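Local coordinates for protein actinorhodin polyketide putative beta-ketoacyl synthase 2 (Streptomyces coelicolor A3, PDB 1TQY) that probably takes part in actinorhodin polyketide synthesis as the chain length factor, a member of the beta-ketoacyl-ACP synthase family, at residues 20-25 against 30-35; 333-338 against 347-352; 81-86 against 193-198. All blocks are in the same frame, centred on the assembly; numbering follows the deposited sequence.

Contact 1. Residues 20-25 against 30-35. With NA (sodium ion), chain K.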
loop_
_atom_site.group_PDB
_atom_site.type_symbol
_atom_site.label_atom_id
_atom_site.label_comp_id
_atom_site.label_asym_id
_atom_site.label_seq_id
_atom_site.Cartn_x
_atom_site.Cartn_y
_atom_site.Cartn_z
ATOM N N ALA B 20 -0.123 -22.496 -0.303
ATOM C CA ALA B 20 1.228 -22.621 -0.853
ATOM C C ALA B 20 1.404 -23.640 -1.971
ATOM O O ALA B 20 0.660 -24.617 -2.059
ATOM C CB ALA B 20 2.201 -22.933 0.279
ATOM N N PRO B 21 2.413 -23.428 -2.833
ATOM C CA PRO B 21 2.682 -24.339 -3.951
ATOM C C PRO B 21 2.898 -25.790 -3.520
ATOM O O PRO B 21 2.722 -26.701 -4.322
ATOM C CB PRO B 21 3.927 -23.734 -4.603
ATOM C CG PRO B 21 3.763 -22.264 -4.330
ATOM C CD PRO B 21 3.322 -22.268 -2.881
ATOM N N ASN B 22 3.276 -26.011 -2.264
ATOM C CA ASN B 22 3.481 -27.379 -1.792
ATOM C C ASN B 22 2.429 -27.799 -0.765
ATOM O O ASN B 22 2.615 -28.773 -0.040
ATOM C CB ASN B 22 4.901 -27.549 -1.219
ATOM C CG ASN B 22 5.182 -26.624 -0.059
ATOM O OD1 ASN B 22 4.513 -25.598 0.107
ATOM N ND2 ASN B 22 6.195 -26.958 0.736
ATOM N N GLY B 23 1.322 -27.060 -0.705
ATOM C CA GLY B 23 0.277 -27.418 0.240
ATOM C C GLY B 23 -0.867 -26.430 0.418
ATOM O O GLY B 23 -0.666 -25.312 0.904
ATOM N N LEU B 24 -2.071 -26.846 0.023
ATOM C CA LEU B 24 -3.260 -26.009 0.154
ATOM C C LEU B 24 -3.806 -26.220 1.552
ATOM O O LEU B 24 -4.590 -27.138 1.788
ATOM C CB LEU B 24 -4.339 -26.408 -0.857
ATOM C CG LEU B 24 -4.909 -25.314 -1.772
ATOM C CD1 LEU B 24 -6.159 -25.850 -2.439
ATOM C CD2 LEU B 24 -5.215 -24.062 -1.009
ATOM N N GLY B 25 -3.391 -25.369 2.478
ATOM C CA GLY B 25 -3.842 -25.511 3.848
ATOM C C GLY B 25 -2.645 -25.807 4.724
ATOM O O GLY B 25 -1.678 -26.419 4.280
ATOM N N TRP B 30 2.735 -27.775 6.182
ATOM C CA TRP B 30 3.664 -28.158 7.243
ATOM C C TRP B 30 4.236 -29.554 7.009
ATOM O O TRP B 30 5.392 -29.835 7.338
ATOM C CB TRP B 30 2.955 -28.130 8.587
ATOM C CG TRP B 30 3.849 -28.438 9.732
ATOM C CD1 TRP B 30 3.706 -29.455 10.627
ATOM C CD2 TRP B 30 4.983 -27.678 10.166
ATOM N NE1 TRP B 30 4.675 -29.373 11.600
ATOM C CE2 TRP B 30 5.472 -28.290 11.341
ATOM C CE3 TRP B 30 5.632 -26.537 9.676
ATOM C CZ2 TRP B 30 6.579 -27.800 12.040
ATOM C CZ3 TRP B 30 6.733 -26.049 10.370
ATOM C CH2 TRP B 30 7.194 -26.681 11.543
ATOM N N SER B 31 3.420 -30.432 6.444
ATOM C CA SER B 31 3.872 -31.777 6.171
ATOM C C SER B 31 4.950 -31.784 5.095
ATOM O O SER B 31 5.953 -32.486 5.220
ATOM C CB SER B 31 2.707 -32.652 5.726
ATOM O OG SER B 31 3.203 -33.859 5.166
ATOM N N ALA B 32 4.746 -31.000 4.042
ATOM C CA ALA B 32 5.707 -30.930 2.940
ATOM C C ALA B 32 7.022 -30.275 3.374
ATOM O O ALA B 32 8.105 -30.694 2.963
ATOM C CB ALA B 32 5.101 -30.160 1.771
ATOM N N VAL B 33 6.914 -29.250 4.213
ATOM C CA VAL B 33 8.078 -28.533 4.713
ATOM C C VAL B 33 9.007 -29.406 5.542
ATOM O O VAL B 33 10.218 -29.406 5.335
ATOM C CB VAL B 33 7.654 -27.346 5.570
ATOM C CG1 VAL B 33 8.873 -26.720 6.225
ATOM C CG2 VAL B 33 6.929 -26.340 4.714
ATOM N N LEU B 34 8.441 -30.141 6.489
ATOM C CA LEU B 34 9.243 -30.999 7.342
ATOM C C LEU B 34 9.841 -32.155 6.561
ATOM O O LEU B 34 10.883 -32.692 6.931
ATOM C CB LEU B 34 8.403 -31.534 8.505
ATOM C CG LEU B 34 7.971 -30.522 9.574
ATOM C CD1 LEU B 34 7.215 -31.237 10.678
ATOM C CD2 LEU B 34 9.194 -29.816 10.155
ATOM N N ASP B 35 9.182 -32.525 5.470
ATOM C CA ASP B 35 9.650 -33.617 4.637
ATOM C C ASP B 35 10.516 -33.146 3.475
ATOM O O ASP B 35 10.995 -33.952 2.673
ATOM C CB ASP B 35 8.460 -34.401 4.089
ATOM C CG ASP B 35 8.892 -35.622 3.317
ATOM O OD1 ASP B 35 9.793 -36.336 3.816
ATOM O OD2 ASP B 35 8.340 -35.876 2.223
HETATM NA NA NA K . 2.546 -27.070 -6.542
HETATM O O HOH W 1 3.395 -29.227 -6.249
HETATM O O HOH W 2 3.592 -27.245 -9.333
HETATM O O HOH W 3 0.710 -27.472 -6.131
#

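Contact 2. Residues 333-338 against 347-352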
loop_
_atom_site.group_PDB
_atom_site.type_symbol
_atom_site.label_atom_id
_atom_site.label_comp_id
_atom_site.label_asym_id
_atom_site.label_seq_id
_atom_site.Cartn_x
_atom_site.Cartn_y
_atom_site.Cartn_z
ATOM N N VAL B 333 15.786 -21.611 5.746
ATOM C CA VAL B 333 15.069 -20.978 4.651
ATOM C C VAL B 333 14.067 -21.967 4.054
ATOM O O VAL B 333 14.301 -22.543 2.992
ATOM C CB VAL B 333 16.061 -20.508 3.552
ATOM C CG1 VAL B 333 15.325 -19.805 2.427
ATOM C CG2 VAL B 333 17.101 -19.576 4.169
ATOM N N PRO B 334 12.930 -22.181 4.737
ATOM C CA PRO B 334 11.929 -23.120 4.219
ATOM C C PRO B 334 11.329 -22.710 2.875
ATOM O O PRO B 334 10.848 -23.559 2.128
ATOM C CB PRO B 334 10.892 -23.166 5.339
ATOM C CG PRO B 334 11.719 -22.890 6.568
ATOM C CD PRO B 334 12.581 -21.746 6.100
ATOM N N LYS B 335 11.362 -21.419 2.555
ATOM C CA LYS B 335 10.792 -20.977 1.289
ATOM C C LYS B 335 11.427 -21.673 0.087
ATOM O O LYS B 335 10.969 -21.508 -1.048
ATOM C CB LYS B 335 10.879 -19.453 1.135
ATOM C CG LYS B 335 12.280 -18.863 1.166
ATOM C CD LYS B 335 12.249 -17.369 0.811
ATOM C CE LYS B 335 11.470 -16.548 1.849
ATOM N NZ LYS B 335 12.179 -16.519 3.183
ATOM N N THR B 336 12.481 -22.447 0.322
ATOM C CA THR B 336 13.106 -23.186 -0.766
ATOM C C THR B 336 12.090 -24.206 -1.290
ATOM O O THR B 336 12.206 -24.691 -2.417
ATOM C CB THR B 336 14.371 -23.938 -0.291
ATOM O OG1 THR B 336 14.086 -24.633 0.932
ATOM C CG2 THR B 336 15.523 -22.964 -0.059
ATOM N N THR B 337 11.089 -24.521 -0.472
ATOM C CA THR B 337 10.063 -25.470 -0.879
ATOM C C THR B 337 8.888 -24.815 -1.598
ATOM O O THR B 337 8.068 -25.508 -2.197
ATOM C CB THR B 337 9.485 -26.260 0.323
ATOM O OG1 THR B 337 8.896 -25.347 1.259
ATOM C CG2 THR B 337 10.566 -27.070 1.003
ATOM N N THR B 338 8.809 -23.486 -1.550
ATOM C CA THR B 338 7.695 -22.769 -2.180
ATOM C C THR B 338 8.063 -21.741 -3.242
ATOM O O THR B 338 7.271 -21.468 -4.145
ATOM C CB THR B 338 6.863 -21.998 -1.137
ATOM O OG1 THR B 338 7.667 -20.951 -0.573
ATOM C CG2 THR B 338 6.409 -22.918 -0.031
ATOM N N PRO B 347 4.566 -13.374 5.453
ATOM C CA PRO B 347 3.475 -14.018 6.187
ATOM C C PRO B 347 3.650 -15.532 6.318
ATOM O O PRO B 347 3.441 -16.094 7.392
ATOM C CB PRO B 347 2.251 -13.627 5.368
ATOM C CG PRO B 347 2.594 -12.213 4.976
ATOM C CD PRO B 347 4.043 -12.366 4.514
ATOM N N LEU B 348 4.045 -16.186 5.226
ATOM C CA LEU B 348 4.231 -17.635 5.243
ATOM C C LEU B 348 5.427 -18.033 6.115
ATOM O O LEU B 348 5.402 -19.063 6.802
ATOM C CB LEU B 348 4.405 -18.180 3.819
ATOM C CG LEU B 348 4.286 -19.706 3.714
ATOM C CD1 LEU B 348 2.967 -20.144 4.330
ATOM C CD2 LEU B 348 4.362 -20.150 2.257
ATOM N N ASP B 349 6.475 -17.216 6.085
ATOM C CA ASP B 349 7.661 -17.458 6.903
ATOM C C ASP B 349 7.253 -17.382 8.377
ATOM O O ASP B 349 7.670 -18.208 9.193
ATOM C CB ASP B 349 8.738 -16.410 6.589
ATOM C CG ASP B 349 9.666 -16.839 5.448
ATOM O OD1 ASP B 349 9.330 -17.785 4.691
ATOM O OD2 ASP B 349 10.742 -16.216 5.299
ATOM N N VAL B 350 6.427 -16.391 8.706
ATOM C CA VAL B 350 5.938 -16.224 10.068
ATOM C C VAL B 350 5.157 -17.463 10.512
ATOM O O VAL B 350 5.339 -17.958 11.625
ATOM C CB VAL B 350 5.036 -14.977 10.183
ATOM C CG1 VAL B 350 4.304 -14.978 11.528
ATOM C CG2 VAL B 350 5.901 -13.710 10.059
ATOM N N VAL B 351 4.284 -17.958 9.642
ATOM C CA VAL B 351 3.499 -19.146 9.953
ATOM C C VAL B 351 4.427 -20.333 10.171
ATOM O O VAL B 351 4.262 -21.110 11.112
ATOM C CB VAL B 351 2.521 -19.498 8.806
ATOM C CG1 VAL B 351 1.882 -20.864 9.062
ATOM C CG2 VAL B 351 1.443 -18.440 8.698
ATOM N N THR B 352 5.414 -20.471 9.293
ATOM C CA THR B 352 6.358 -21.575 9.387
ATOM C C THR B 352 7.153 -21.499 10.693
ATOM O O THR B 352 7.384 -22.524 11.341
ATOM C CB THR B 352 7.288 -21.571 8.167
ATOM O OG1 THR B 352 6.488 -21.480 6.976
ATOM C CG2 THR B 352 8.099 -22.847 8.104
HETATM O O HOH W 4 11.757 -19.063 4.334
#

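Contact 3. Residues 81-86 against 193-198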
loop_
_atom_site.group_PDB
_atom_site.type_symbol
_atom_site.label_atom_id
_atom_site.label_comp_id
_atom_site.label_asym_id
_atom_site.label_seq_id
_atom_site.Cartn_x
_atom_site.Cartn_y
_atom_site.Cartn_z
ATOM N N ARG B 81 -8.563 -14.695 -4.924
ATOM C CA ARG B 81 -9.304 -15.898 -4.556
ATOM C C ARG B 81 -8.525 -16.699 -3.527
ATOM O O ARG B 81 -9.094 -17.277 -2.593
ATOM C CB ARG B 81 -9.575 -16.749 -5.793
ATOM C CG ARG B 81 -10.406 -16.019 -6.817
ATOM C CD ARG B 81 -10.485 -16.835 -8.069
ATOM N NE ARG B 81 -11.317 -16.237 -9.108
ATOM C CZ ARG B 81 -11.522 -16.813 -10.286
ATOM N NH1 ARG B 81 -10.950 -17.987 -10.551
ATOM N NH2 ARG B 81 -12.289 -16.227 -11.191
ATOM N N LEU B 82 -7.210 -16.730 -3.702
ATOM C CA LEU B 82 -6.343 -17.434 -2.773
ATOM C C LEU B 82 -6.358 -16.721 -1.417
ATOM O O LEU B 82 -6.437 -17.369 -0.374
ATOM C CB LEU B 82 -4.921 -17.496 -3.341
ATOM C CG LEU B 82 -4.798 -18.436 -4.542
ATOM C CD1 LEU B 82 -3.574 -18.091 -5.373
ATOM C CD2 LEU B 82 -4.745 -19.857 -4.055
ATOM N N ALA B 83 -6.308 -15.392 -1.442
ATOM C CA ALA B 83 -6.323 -14.587 -0.226
ATOM C C ALA B 83 -7.634 -14.749 0.542
ATOM O O ALA B 83 -7.631 -14.804 1.767
ATOM C CB ALA B 83 -6.106 -13.113 -0.576
ATOM N N LEU B 84 -8.752 -14.803 -0.176
ATOM C CA LEU B 84 -10.051 -14.964 0.470
ATOM C C LEU B 84 -10.137 -16.362 1.083
ATOM O O LEU B 84 -10.684 -16.533 2.165
ATOM C CB LEU B 84 -11.192 -14.771 -0.544
ATOM C CG LEU B 84 -11.473 -13.354 -1.080
ATOM C CD1 LEU B 84 -12.400 -13.424 -2.287
ATOM C CD2 LEU B 84 -12.101 -12.508 0.024
ATOM N N THR B 85 -9.583 -17.356 0.397
ATOM C CA THR B 85 -9.623 -18.719 0.897
ATOM C C THR B 85 -8.777 -18.804 2.147
ATOM O O THR B 85 -9.175 -19.394 3.158
ATOM C CB THR B 85 -9.073 -19.696 -0.137
ATOM O OG1 THR B 85 -9.825 -19.571 -1.347
ATOM C CG2 THR B 85 -9.151 -21.119 0.374
ATOM N N ALA B 86 -7.599 -18.196 2.062
ATOM C CA ALA B 86 -6.660 -18.152 3.172
ATOM C C ALA B 86 -7.318 -17.438 4.348
ATOM O O ALA B 86 -7.325 -17.954 5.466
ATOM C CB ALA B 86 -5.398 -17.407 2.747
ATOM N N GLY B 193 -1.854 -10.267 6.365
ATOM C CA GLY B 193 -1.091 -11.193 5.566
ATOM C C GLY B 193 -0.927 -10.660 4.170
ATOM O O GLY B 193 -0.994 -9.456 3.920
ATOM N N GLY B 194 -0.721 -11.590 3.252
ATOM C CA GLY B 194 -0.541 -11.232 1.865
ATOM C C GLY B 194 -0.494 -12.485 1.026
ATOM O O GLY B 194 -0.212 -13.588 1.510
ATOM N N VAL B 195 -0.792 -12.284 -0.247
ATOM C CA VAL B 195 -0.813 -13.333 -1.241
ATOM C C VAL B 195 -0.523 -12.654 -2.566
ATOM O O VAL B 195 -1.048 -11.580 -2.837
ATOM C CB VAL B 195 -2.211 -13.998 -1.333
ATOM C CG1 VAL B 195 -2.274 -14.910 -2.548
ATOM C CG2 VAL B 195 -2.500 -14.807 -0.073
ATOM N N ASP B 196 0.340 -13.253 -3.377
ATOM C CA ASP B 196 0.636 -12.698 -4.694
ATOM C C ASP B 196 0.576 -13.841 -5.682
ATOM O O ASP B 196 0.649 -15.005 -5.295
ATOM C CB ASP B 196 2.038 -12.062 -4.771
ATOM C CG ASP B 196 2.026 -10.560 -4.537
ATOM O OD1 ASP B 196 2.425 -10.126 -3.425
ATOM O OD2 ASP B 196 1.630 -9.801 -5.459
ATOM N N SER B 197 0.444 -13.487 -6.953
ATOM C CA SER B 197 0.410 -14.434 -8.063
ATOM C C SER B 197 0.593 -13.615 -9.331
ATOM O O SER B 197 -0.138 -12.660 -9.568
ATOM C CB SER B 197 -0.922 -15.175 -8.136
ATOM O OG SER B 197 -0.900 -16.083 -9.222
ATOM N N ALA B 198 1.583 -13.973 -10.134
ATOM C CA ALA B 198 1.833 -13.258 -11.370
ATOM C C ALA B 198 2.292 -14.278 -12.402
ATOM O O ALA B 198 3.351 -14.132 -13.014
ATOM C CB ALA B 198 2.895 -12.208 -11.159
#

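Contact 1. Residues 20-25 against 30-35
Asn22 lies against the flank of the helix 26-34 at Ala32, and the contact is one of van der Waals packing. The methyl CB of Ala32 meets two parts of the asparagine, both from one side: the backbone O of Asn22 lies 3.4 Å from it, and the amide nitrogen ND2 of Asn22 approaches it to 3.5 Å. The same ND2 passes CG2 of Val33 at 4.1 Å. With its CG set between the backbone N and the carbonyl carbon (chi1 60°), Asn22 carries its amide out from the turn to the helix.

Hydrogen bonds work within and beside the pair. ND2 of Asn22 donates to the carbonyl O of Arg37, so ND2 has a polar partner although it packs on methyls. The turn carrying Asn22 is closed by two backbone bonds between Ala20 and Gly23: Gly23 N to Ala20 O (2.9 Å) and Ala20 N to Gly23 O (3.1 Å).

Metal coordination engages the remaining corner: the carbonyl O of Pro21 binds the sodium ion at 2.3 Å, with Gln58 O and waters as further ligands. Pro21 and Asn22 are the central residues of a type I turn that closes a two-residue beta hairpin between strands 11-20 and 23-24. From there the chain runs through Gly25, the N-cap, into the helix, which folds back beside the hairpin in the N-terminal half of the ketosynthase fold.

Contact 2. Residues 333-338 against 347-352
Lys335 and Asp349 sit where the two backbones come nearest, with 7.3 Å between Lys335 CA and Asp349 CA. Residues 334-337 form a short 3-10 turn following strand 330-332, and this segment faces residues 347-352 of the helix 345-359, the two meeting through their side chains. Within the turn, Pro334 O is gripped by both N and OG1 of Thr337, which reach it from opposite faces of its plane.

The polar centre is a buried salt bridge. The lysine chain bends at chi3 and chi4 (64° and 67°), which turns its NZ to Asp349 OD2 at 2.6 Å; the carboxylate receives it on the syn lone pair. A water fills the angle between the two groups, accepting from Lys335 NZ (2.8 Å) and from the backbone N of Lys335 (3.0 Å) and donating to the other oxygen, Asp349 OD1 (2.8 Å). NZ also donates to the carbonyl O of Asp305, which gives it a further acceptor and probably helps to fix its position. A lysine on the loop before this helix, paired with an acidic residue on the helix, is a recurring feature of the ketosynthase C-terminal half, and the arrangement is consistent with the chain length factor keeping it.

Apolar contacts flank the bridge. Thr352 CG2 meets the ring of Pro334 at CG, 3.9 Å away, the two side chains passing in opposite directions. Farther along, Thr338 CG2 and Leu348 CD2 reach each other tip to tip at 4.1 Å. The hydroxyl of Thr352 turns back on the helix, where OG1 donates to Leu348 O at 2.7 Å from above the carbonyl plane, and it also hydrogen-bonds Tyr29 OH.

Contact 3. Residues 81-86 against 193-198
Val195 has the largest share of this contact, setting its isopropyl group on the side of the helix 78-93 where Leu82 and Ala83 follow one another. The two backbones come close at this point, with 5.7 Å between Val195 CA and Ala83 CA. Each methyl has its own partner. CG1 of Val195, which lies anti to the backbone N (chi1 170°), touches CB of Leu82 at 3.8 Å, so the leucine meets it with the base of its side chain. CG2 of Val195 rests on Ala83, 3.8 Å from its CA and 4.0 Å from its CB; the small alanine lets the valine pack directly on the helix backbone. No hydrogen bond crosses the interface, a purely apolar join of helix and strand.

On the strand, the next residue, Asp196, points away from the helix and is held by the backbone N of Ala113, the backbone N of Cys114 and Ser343 OG. Val19 of strand 11-20 touches both Leu82 and Val195, while Asn148 of helix 147-156 reaches Ala83. Strand 189-196 runs parallel to strand 106-111 and antiparallel to strand 238-246, with helix 78-93 laid against it, the helix-on-sheet layering of the thiolase-like fold.

Contacts 1 and 2 adjoin, their centres about 10 Å apart: Asn22 OD1 lies 3.3 Å from Thr338 CG2, and Pro21 CG is 3.6 Å from Thr338 O, so the hairpin turn packs on the loop 333-338. Contact 2 reaches contact 3 through its helix, where Pro347 CG lies 3.8 Å from Gly194 N; their centres are about 15 Å apart. Contacts 1 and 3 do not touch, although their nearest atoms are about 5 Å apart. The sodium ion belongs to contact 1; the side chains of Thr338 and Leu82 stay about 9 Å and 11 Å from it. Helix 345-359, which meets Ala20 through Leu348 and Gly194 through Pro347, links the N-terminal hairpin with strand 189-196.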